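PDB 3OEP: putative uncharacterized protein TTHA0988 from Thermus thermophilus, which is of unknown function but is homologous to KipI and KipA, with cyclophilin-like carboxyltransferase-type domains. Local coordinates for residues Leu260-Val265 against Tyr333-Gly338; Ala291-Tyr296 against Ile307-Ser312. All coordinates share one frame; numbering follows the deposited sequence.

Contact 1. Residues Leu260-Val265 against Tyr333-Gly338; sequences LANRLV and YLAVAG. With SO4 (sulfate ion), chain E.
A helix lies against a β-sheet here: residues 260-264 of helix 255-264 pack over the antiparallel strand 331-336. The axes of the two short segments run almost alongside each other, 25° apart and 7.2 Å at closest approach. Such closeness rests on small residues, with the methyl of Ala261 meeting Ala335 CB to CB at 3.8 Å. Farther along the chain, Val265 pushes CG2, in the crowded position between its backbone N and carbonyl carbon, down onto the backbone where Val336 joins Ala337. Asn262 reaches the strand by its tip. The side chain leaves the helix flank and touches Leu273, and CG is swung to a skewed chi1 of -90°. From there OD1 comes down over the methyl of Ala335 (OD1 to CB 3.5 Å). The same oxygen accepts a hydrogen bond from Asn267 ND2 and is joined to water 1 at 3.0 Å, and this water in turn receives the backbone N-H of Val336 (N to water 3.2 Å). ND2 donates to the carbonyls of Ala269 and Ala271, so both ends of this buried amide are held. On the exposed flank, Arg263 starts away from the strand, and its chain, extended from CG to NE, ends at a sulfate, probably from the crystallisation liquor, NE and NH2 donating nearly straight bonds to separate oxygens, NH2 to O2 at 2.8 Å.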
ATOM      1  N   LEU A 260      18.698  11.048  -0.444  1.00 16.23           N
ATOM      2  CA  LEU A 260      19.661  12.095  -0.100  1.00 17.20           C
ATOM      3  C   LEU A 260      20.163  11.949   1.339  1.00 14.92           C
ATOM      4  O   LEU A 260      21.369  12.036   1.594  1.00 17.63           O
ATOM      5  CB  LEU A 260      19.058  13.491  -0.307  1.00 16.31           C
ATOM      6  CG  LEU A 260      19.965  14.678   0.058  1.00 21.96           C
ATOM      7  CD1 LEU A 260      21.295  14.574  -0.659  1.00 27.61           C
ATOM      8  CD2 LEU A 260      19.289  16.003  -0.251  1.00 25.80           C
ATOM      9  N   ALA A 261      19.237  11.749   2.274  1.00 14.44           N
ATOM     10  CA  ALA A 261      19.597  11.536   3.677  1.00 14.65           C
ATOM     11  C   ALA A 261      20.575  10.371   3.835  1.00 14.51           C
ATOM     12  O   ALA A 261      21.599  10.500   4.501  1.00 14.70           O
ATOM     13  CB  ALA A 261      18.344  11.310   4.525  1.00 12.94           C
ATOM     14  N   ASN A 262      20.269   9.241   3.203  1.00 14.16           N
ATOM     15  CA  ASN A 262      21.153   8.077   3.265  1.00 14.47           C
ATOM     16  C   ASN A 262      22.517   8.328   2.647  1.00 15.51           C
ATOM     17  O   ASN A 262      23.538   7.931   3.204  1.00 16.31           O
ATOM     18  CB  ASN A 262      20.503   6.857   2.605  1.00 13.17           C
ATOM     19  CG  ASN A 262      19.693   6.032   3.586  1.00 14.59           C
ATOM     20  OD1 ASN A 262      20.040   5.938   4.765  1.00 15.92           O
ATOM     21  ND2 ASN A 262      18.610   5.424   3.105  1.00 14.01           N
ATOM     22  N   ARG A 263      22.534   8.989   1.498  1.00 16.12           N
ATOM     23  CA  ARG A 263      23.789   9.261   0.813  1.00 16.70           C
ATOM     24  C   ARG A 263      24.695  10.211   1.601  1.00 16.89           C
ATOM     25  O   ARG A 263      25.922  10.074   1.564  1.00 16.97           O
ATOM     26  CB  ARG A 263      23.519   9.772  -0.600  1.00 20.12           C
ATOM     27  CG  ARG A 263      23.098   8.635  -1.530  1.00 25.26           C
ATOM     28  CD  ARG A 263      22.433   9.140  -2.789  1.00 30.97           C
ATOM     29  NE  ARG A 263      22.070   8.041  -3.687  1.00 34.38           N
ATOM     30  CZ  ARG A 263      21.162   8.119  -4.661  1.00 36.35           C
ATOM     31  NH1 ARG A 263      20.489   9.246  -4.882  1.00 37.53           N
ATOM     32  NH2 ARG A 263      20.915   7.053  -5.417  1.00 38.24           N
ATOM     33  N   LEU A 264      24.097  11.138   2.348  1.00 16.88           N
ATOM     34  CA  LEU A 264      24.870  12.067   3.176  1.00 16.72           C
ATOM     35  C   LEU A 264      25.675  11.372   4.275  1.00 17.89           C
ATOM     36  O   LEU A 264      26.716  11.878   4.677  1.00 17.42           O
ATOM     37  CB  LEU A 264      23.959  13.124   3.800  1.00 17.53           C
ATOM     38  CG  LEU A 264      23.472  14.198   2.834  1.00 17.66           C
ATOM     39  CD1 LEU A 264      22.251  14.919   3.413  1.00 21.63           C
ATOM     40  CD2 LEU A 264      24.612  15.179   2.519  1.00 21.12           C
ATOM     41  N   VAL A 265      25.195  10.226   4.748  1.00 16.21           N
ATOM     42  CA  VAL A 265      25.907   9.460   5.773  1.00 17.27           C
ATOM     43  C   VAL A 265      26.563   8.188   5.222  1.00 18.65           C
ATOM     44  O   VAL A 265      26.900   7.274   5.979  1.00 19.11           O
ATOM     45  CB  VAL A 265      24.991   9.122   6.956  1.00 16.68           C
ATOM     46  CG1 VAL A 265      24.521  10.405   7.630  1.00 18.73           C
ATOM     47  CG2 VAL A 265      23.795   8.254   6.515  1.00 13.52           C
ATOM     48  N   TYR A 333      13.064  13.132   6.766  1.00 12.14           N
ATOM     49  CA  TYR A 333      13.817  11.885   6.838  1.00 11.63           C
ATOM     50  C   TYR A 333      15.050  12.044   7.711  1.00 12.28           C
ATOM     51  O   TYR A 333      15.765  13.041   7.613  1.00 13.17           O
ATOM     52  CB  TYR A 333      14.248  11.428   5.437  1.00 12.11           C
ATOM     53  CG  TYR A 333      13.047  11.101   4.613  1.00 13.34           C
ATOM     54  CD1 TYR A 333      12.412  12.080   3.864  1.00 13.84           C
ATOM     55  CD2 TYR A 333      12.481   9.828   4.665  1.00 14.35           C
ATOM     56  CE1 TYR A 333      11.259  11.792   3.150  1.00 13.49           C
ATOM     57  CE2 TYR A 333      11.332   9.531   3.956  1.00 14.88           C
ATOM     58  CZ  TYR A 333      10.727  10.510   3.202  1.00 16.36           C
ATOM     59  OH  TYR A 333       9.577  10.209   2.509  1.00 15.89           O
ATOM     60  N   LEU A 334      15.289  11.057   8.565  1.00 12.58           N
ATOM     61  CA  LEU A 334      16.496  11.022   9.374  1.00 12.46           C
ATOM     62  C   LEU A 334      17.220   9.717   9.096  1.00 12.40           C
ATOM     63  O   LEU A 334      16.679   8.642   9.349  1.00 11.83           O
ATOM     64  CB  LEU A 334      16.153  11.132  10.854  1.00 11.85           C
ATOM     65  CG  LEU A 334      17.337  11.207  11.819  1.00 14.95           C
ATOM     66  CD1 LEU A 334      18.062  12.534  11.665  1.00 14.09           C
ATOM     67  CD2 LEU A 334      16.850  11.001  13.252  1.00 16.79           C
ATOM     68  N   ALA A 335      18.437   9.824   8.567  1.00 11.53           N
ATOM     69  CA  ALA A 335      19.305   8.676   8.322  1.00 10.61           C
ATOM     70  C   ALA A 335      20.436   8.675   9.339  1.00 11.74           C
ATOM     71  O   ALA A 335      20.811   9.725   9.863  1.00 13.33           O
ATOM     72  CB  ALA A 335      19.865   8.733   6.914  1.00 10.29           C
ATOM     73  N   VAL A 336      20.965   7.490   9.625  1.00 13.75           N
ATOM     74  CA  VAL A 336      22.136   7.356  10.484  1.00 13.43           C
ATOM     75  C   VAL A 336      23.190   6.530   9.770  1.00 13.60           C
ATOM     76  O   VAL A 336      22.869   5.577   9.058  1.00 14.35           O
ATOM     77  CB  VAL A 336      21.788   6.721  11.851  1.00 15.79           C
ATOM     78  CG1 VAL A 336      20.802   7.617  12.609  1.00 17.45           C
ATOM     79  CG2 VAL A 336      21.227   5.322  11.673  1.00 16.12           C
ATOM     80  N   ALA A 337      24.452   6.907   9.957  1.00 14.50           N
ATOM     81  CA  ALA A 337      25.562   6.212   9.324  1.00 14.46           C
ATOM     82  C   ALA A 337      25.515   4.739   9.717  1.00 15.48           C
ATOM     83  O   ALA A 337      25.517   4.412  10.912  1.00 15.94           O
ATOM     84  CB  ALA A 337      26.881   6.833   9.744  1.00 14.69           C
ATOM     85  N   GLY A 338      25.462   3.866   8.713  1.00 14.84           N
ATOM     86  CA  GLY A 338      25.332   2.432   8.927  1.00 16.05           C
ATOM     87  C   GLY A 338      23.925   1.897   8.704  1.00 16.99           C
ATOM     88  O   GLY A 338      23.752   0.700   8.466  1.00 18.16           O
TER
HETATM   89  S   SO4 E 600      23.216   4.238  -4.035  1.00 61.97           S
HETATM   90  O1  SO4 E 600      23.583   5.372  -3.188  1.00 62.31           O
HETATM   91  O2  SO4 E 600      22.113   4.626  -4.914  1.00 60.20           O
HETATM   92  O3  SO4 E 600      22.808   3.102  -3.209  1.00 56.54           O
HETATM   93  O4  SO4 E 600      24.370   3.856  -4.846  1.00 63.45           O
HETATM   94  O   HOH W   1      19.706   5.351   7.674  1.00  9.54           O

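Contact 2. Residues Ala291-Tyr296 against Ile307-Ser312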
ATOM      1  N   ALA A 291      24.402  11.566  11.737  1.00 13.73           N
ATOM      2  CA  ALA A 291      23.067  11.459  11.181  1.00 12.82           C
ATOM      3  C   ALA A 291      22.868  12.535  10.126  1.00 13.57           C
ATOM      4  O   ALA A 291      23.639  13.491  10.049  1.00 14.31           O
ATOM      5  CB  ALA A 291      22.018  11.596  12.305  1.00 11.87           C
ATOM      6  N   ALA A 292      21.843  12.377   9.297  1.00 12.87           N
ATOM      7  CA  ALA A 292      21.512  13.393   8.307  1.00 13.80           C
ATOM      8  C   ALA A 292      20.011  13.581   8.237  1.00 13.37           C
ATOM      9  O   ALA A 292      19.251  12.616   8.336  1.00 13.26           O
ATOM     10  CB  ALA A 292      22.050  13.017   6.938  1.00 15.37           C
ATOM     11  N   PHE A 293      19.613  14.837   8.066  1.00 13.08           N
ATOM     12  CA  PHE A 293      18.229  15.237   7.972  1.00 13.62           C
ATOM     13  C   PHE A 293      17.978  15.755   6.560  1.00 14.00           C
ATOM     14  O   PHE A 293      18.759  16.548   6.034  1.00 13.75           O
ATOM     15  CB  PHE A 293      17.935  16.314   9.021  1.00 14.23           C
ATOM     16  CG  PHE A 293      16.598  16.968   8.860  1.00 17.03           C
ATOM     17  CD1 PHE A 293      16.492  18.354   8.811  1.00 23.66           C
ATOM     18  CD2 PHE A 293      15.446  16.205   8.738  1.00 18.37           C
ATOM     19  CE1 PHE A 293      15.259  18.964   8.655  1.00 23.87           C
ATOM     20  CE2 PHE A 293      14.207  16.812   8.580  1.00 23.92           C
ATOM     21  CZ  PHE A 293      14.118  18.194   8.534  1.00 23.28           C
ATOM     22  N   ALA A 294      16.920  15.257   5.924  1.00 14.17           N
ATOM     23  CA  ALA A 294      16.543  15.701   4.586  1.00 14.98           C
ATOM     24  C   ALA A 294      15.025  15.707   4.470  1.00 14.39           C
ATOM     25  O   ALA A 294      14.326  15.201   5.349  1.00 15.47           O
ATOM     26  CB  ALA A 294      17.169  14.810   3.513  1.00 14.99           C
ATOM     27  N   GLY A 295      14.524  16.282   3.383  1.00 15.08           N
ATOM     28  CA  GLY A 295      13.088  16.466   3.211  1.00 15.50           C
ATOM     29  C   GLY A 295      12.670  17.876   3.565  1.00 15.79           C
ATOM     30  O   GLY A 295      13.475  18.811   3.500  1.00 16.89           O
ATOM     31  N   TYR A 296      11.402  18.032   3.930  1.00 17.24           N
ATOM     32  CA  TYR A 296      10.800  19.349   4.081  1.00 16.94           C
ATOM     33  C   TYR A 296       9.855  19.387   5.270  1.00 18.80           C
ATOM     34  O   TYR A 296       9.537  18.358   5.851  1.00 21.28           O
ATOM     35  CB  TYR A 296      10.037  19.728   2.805  1.00 17.88           C
ATOM     36  CG  TYR A 296      10.876  19.607   1.555  1.00 16.70           C
ATOM     37  CD1 TYR A 296      11.607  20.686   1.075  1.00 19.73           C
ATOM     38  CD2 TYR A 296      10.950  18.403   0.857  1.00 16.77           C
ATOM     39  CE1 TYR A 296      12.392  20.567  -0.061  1.00 17.83           C
ATOM     40  CE2 TYR A 296      11.728  18.277  -0.273  1.00 16.92           C
ATOM     41  CZ  TYR A 296      12.445  19.360  -0.732  1.00 19.22           C
ATOM     42  OH  TYR A 296      13.216  19.224  -1.858  1.00 18.51           O
ATOM     43  N   ILE A 307      19.203  23.011  12.387  1.00 22.38           N
ATOM     44  CA  ILE A 307      19.864  22.301  11.294  1.00 21.87           C
ATOM     45  C   ILE A 307      18.860  22.176  10.143  1.00 20.98           C
ATOM     46  O   ILE A 307      17.894  21.413  10.245  1.00 21.67           O
ATOM     47  CB  ILE A 307      20.338  20.897  11.738  1.00 21.59           C
ATOM     48  CG1 ILE A 307      21.301  21.007  12.930  1.00 25.00           C
ATOM     49  CG2 ILE A 307      21.013  20.152  10.579  1.00 22.39           C
ATOM     50  CD1 ILE A 307      21.658  19.666  13.576  1.00 22.99           C
ATOM     51  N   PRO A 308      19.064  22.939   9.055  1.00 21.15           N
ATOM     52  CA  PRO A 308      18.146  22.818   7.923  1.00 21.31           C
ATOM     53  C   PRO A 308      18.354  21.507   7.178  1.00 20.45           C
ATOM     54  O   PRO A 308      19.423  20.900   7.290  1.00 19.21           O
ATOM     55  CB  PRO A 308      18.500  24.019   7.041  1.00 24.36           C
ATOM     56  CG  PRO A 308      19.884  24.382   7.405  1.00 25.87           C
ATOM     57  CD  PRO A 308      20.076  23.991   8.838  1.00 23.65           C
ATOM     58  N   PRO A 309      17.332  21.055   6.434  1.00 19.21           N
ATOM     59  CA  PRO A 309      17.459  19.775   5.749  1.00 19.08           C
ATOM     60  C   PRO A 309      18.529  19.810   4.665  1.00 19.56           C
ATOM     61  O   PRO A 309      18.813  20.872   4.101  1.00 22.13           O
ATOM     62  CB  PRO A 309      16.059  19.542   5.155  1.00 19.20           C
ATOM     63  CG  PRO A 309      15.450  20.890   5.050  1.00 21.17           C
ATOM     64  CD  PRO A 309      16.044  21.718   6.152  1.00 20.27           C
ATOM     65  N   GLY A 310      19.124  18.650   4.409  1.00 17.79           N
ATOM     66  CA  GLY A 310      20.135  18.489   3.381  1.00 18.12           C
ATOM     67  C   GLY A 310      21.555  18.436   3.904  1.00 18.81           C
ATOM     68  O   GLY A 310      22.497  18.667   3.150  1.00 19.98           O
ATOM     69  N   GLN A 311      21.731  18.132   5.187  1.00 19.28           N
ATOM     70  CA  GLN A 311      23.076  18.025   5.730  1.00 19.56           C
ATOM     71  C   GLN A 311      23.189  16.993   6.837  1.00 18.37           C
ATOM     72  O   GLN A 311      22.184  16.598   7.452  1.00 16.07           O
ATOM     73  CB  GLN A 311      23.567  19.396   6.218  1.00 20.60           C
ATOM     74  CG  GLN A 311      22.821  19.953   7.417  1.00 22.98           C
ATOM     75  CD  GLN A 311      23.143  21.418   7.674  1.00 27.71           C
ATOM     76  OE1 GLN A 311      22.603  22.308   7.019  1.00 33.62           O
ATOM     77  NE2 GLN A 311      24.023  21.672   8.631  1.00 26.67           N
ATOM     78  N   SER A 312      24.426  16.555   7.065  1.00 17.94           N
ATOM     79  CA  SER A 312      24.737  15.615   8.130  1.00 18.09           C
ATOM     80  C   SER A 312      25.392  16.346   9.292  1.00 17.03           C
ATOM     81  O   SER A 312      25.949  17.440   9.129  1.00 19.70           O
ATOM     82  CB  SER A 312      25.638  14.483   7.633  1.00 17.38           C
ATOM     83  OG  SER A 312      26.965  14.920   7.430  1.00 19.89           O
TER
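A G1 β-bulge interrupts the antiparallel pairing of strand 289-295 with the start of strand 311-315, with Gly310 and Gln311 both facing Phe293. The tight part centres on Phe293 O, which takes a short, nearly straight bond from Gly310 N (2.7 Å) and a weak one from Gln311 N. Phe293 N closes the hydrogen-bonded pair with Gln311 O at 3.2 Å. With phi at 102°, Gly310 has a backbone that would press any side chain against the carbonyl oxygen of Pro309. Ala292 and Ser312 form the next, non-hydrogen-bonded pair, where Ser312 CA comes within 3.1 Å of Ala291 O in a CA-H...O contact. The Phe293 ring, its CG anti to the backbone N (chi1 170°), lies alongside Pro309 and points the same way, CE1 touching Pro309 CB at 3.6 Å, while the carbonyl O of Ile307 meets the ring edge near CD1. Pro309 CB is also pressed against Gly295 O (3.2 Å). A serine in place of Phe293 would probably leave the Pro309 ring without its main apolar neighbour here and loosen the turn before the bulge. The solvent side is looser: Pro308 points away, exposed, and the partly exposed Gln311 side chain stays clear of strand 289-295. Helix 255-264 covers the Ala292 and Ala294 face through Leu264 and Ala261, whereas Phe293 faces the other way, onto Phe298 and Ala300 of strand 298-302 and Phe323 of strand 320-325.

How the contacts relate
Contact 2 is nested within the chain loop that contact 1 closes: residues 260-265 come first, then 291-296 and 307-312, and 333-338 last. The centres of the two contacts lie about 9 Å apart. They share one five-stranded antiparallel sheet, in which 289-295 sits between 331-336 and the outermost strand 311-315. Strands 331-336 and 289-295 are joined by probable backbone hydrogen bonds, Tyr333 N to Ala294 O (2.8 Å) and Ala292 N to Ala335 O (2.9 Å). Helix 255-264 thus rests on both strands at once. Contact 1 supplies the helix layer of this domain, and contact 2 adds the edge strand.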